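Local coordinates for protein beta-2-microglobulin (Danio rerio, PDB 4M9O) that forms the immunoglobulin-like light chain of class I major histocompatibility complexes, which present peptide antigens to the immune system, at residues Ser83-Met87 against Lys88-Lys92. Residues are numbered along the deposited sequence; the frame is centred on the assembly and turned at random.
Sequences SVRHM and KETKK
The guanidinium of Arg85 lays one face over the Lys88-Glu89 peptide, with Lys88 C 3.4 Å above its plane and toward the rim, while Thr90 lies at its edge. There Arg85 NH1 donates to Thr90 OG1 at 2.9 Å, the hydroxyl oxygen only 7° out of the guanidinium plane. With CG anti to the backbone N (chi1 -177°) and the chain extended to NE, the arginine crosses the Thr90 side chain at about a right angle. The His86 ring has Met87 CG over the rim of one face, and its NE2 is hydrogen-bonded to Pro34 O, beyond the hairpin. On the Arg85-Thr90 side, Thr90 CG2 touches Ser83 OG, and the bent Lys92 chain brings NZ within 3.2 Å of that same OG, as a donor. A valine in place of Thr90 would probably leave Arg85 NH1 without this acceptor and its guanidinium freer to swing off the turn. A type I' turn, His86 to Glu89, closes the strands; Val84 N donates to Lys91 O at 2.9 Å and Lys91 N donates back to Val84 O. Strand 89-94 is outermost in its immunoglobulin sheet, and the chemistry implies that backbone hydrogen bonds hold it to strand 80-86 while two hydroxyls accept from cationic side chains.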
# COMPACT_ATOMS: atom_id res chain seq x y z
N SER A 83 5.50 1.42 0.62
CA SER A 83 6.38 1.80 1.69
C SER A 83 5.60 2.35 2.87
O SER A 83 4.87 3.26 2.70
CB SER A 83 7.37 2.81 1.18
OG SER A 83 8.39 3.11 2.05
N VAL A 84 5.75 1.77 4.04
CA VAL A 84 5.03 2.18 5.24
C VAL A 84 5.91 2.62 6.42
O VAL A 84 6.71 1.89 6.90
CB VAL A 84 4.08 1.08 5.71
CG1 VAL A 84 3.29 1.49 6.86
CG2 VAL A 84 3.21 0.60 4.62
N ARG A 85 5.73 3.84 6.89
CA ARG A 85 6.41 4.35 8.04
C ARG A 85 5.48 4.52 9.25
O ARG A 85 4.49 5.17 9.19
CB ARG A 85 7.13 5.65 7.71
CG ARG A 85 7.94 6.27 8.83
CD ARG A 85 9.08 7.06 8.29
NE ARG A 85 10.03 7.55 9.27
CZ ARG A 85 11.22 7.04 9.52
NH1 ARG A 85 11.65 5.96 8.91
NH2 ARG A 85 11.98 7.62 10.42
N HIS A 86 5.86 3.84 10.31
CA HIS A 86 5.20 3.87 11.60
C HIS A 86 6.26 3.85 12.69
O HIS A 86 7.16 3.09 12.62
CB HIS A 86 4.36 2.62 11.71
CG HIS A 86 3.46 2.58 12.89
ND1 HIS A 86 3.53 1.60 13.83
CD2 HIS A 86 2.47 3.40 13.29
CE1 HIS A 86 2.63 1.80 14.74
NE2 HIS A 86 1.97 2.89 14.44
N MET A 87 6.12 4.68 13.70
CA MET A 87 7.02 4.69 14.85
C MET A 87 8.48 4.84 14.45
O MET A 87 9.31 4.20 14.99
CB MET A 87 6.86 3.42 15.68
CG MET A 87 5.55 3.25 16.40
SD MET A 87 5.31 4.52 17.50
CE MET A 87 6.11 3.83 18.89
N LYS A 88 8.75 5.66 13.48
CA LYS A 88 10.08 5.90 13.00
C LYS A 88 10.72 4.77 12.20
O LYS A 88 11.88 4.75 12.02
CB LYS A 88 10.98 6.34 14.14
CG LYS A 88 10.53 7.60 14.80
CD LYS A 88 11.33 7.91 16.05
CE LYS A 88 11.09 6.92 17.15
NZ LYS A 88 11.64 7.29 18.49
N GLU A 89 9.96 3.81 11.75
CA GLU A 89 10.53 2.77 10.95
C GLU A 89 9.81 2.58 9.63
O GLU A 89 8.62 2.51 9.58
CB GLU A 89 10.61 1.47 11.70
CG GLU A 89 11.40 0.46 10.97
CD GLU A 89 11.05 -0.96 11.31
OE1 GLU A 89 11.77 -1.86 10.87
OE2 GLU A 89 10.06 -1.20 11.97
N THR A 90 10.58 2.49 8.58
CA THR A 90 10.03 2.32 7.26
C THR A 90 10.22 0.90 6.81
O THR A 90 11.29 0.40 6.80
CB THR A 90 10.67 3.29 6.26
OG1 THR A 90 10.40 4.62 6.65
CG2 THR A 90 10.14 3.09 4.86
N LYS A 91 9.13 0.27 6.45
CA LYS A 91 9.11 -1.07 5.90
C LYS A 91 8.53 -1.10 4.48
O LYS A 91 7.62 -0.42 4.19
CB LYS A 91 8.27 -1.97 6.77
CG LYS A 91 8.82 -2.26 8.09
CD LYS A 91 8.31 -3.58 8.51
CE LYS A 91 8.57 -3.87 9.93
NZ LYS A 91 7.43 -4.66 10.40
N LYS A 92 9.09 -1.94 3.63
CA LYS A 92 8.70 -2.03 2.24
C LYS A 92 8.01 -3.36 1.92
O LYS A 92 8.45 -4.39 2.34
CB LYS A 92 9.92 -1.84 1.36
CG LYS A 92 10.68 -0.62 1.64
CD LYS A 92 10.18 0.48 0.83
CE LYS A 92 11.28 1.33 0.28
NZ LYS A 92 11.30 2.69 0.83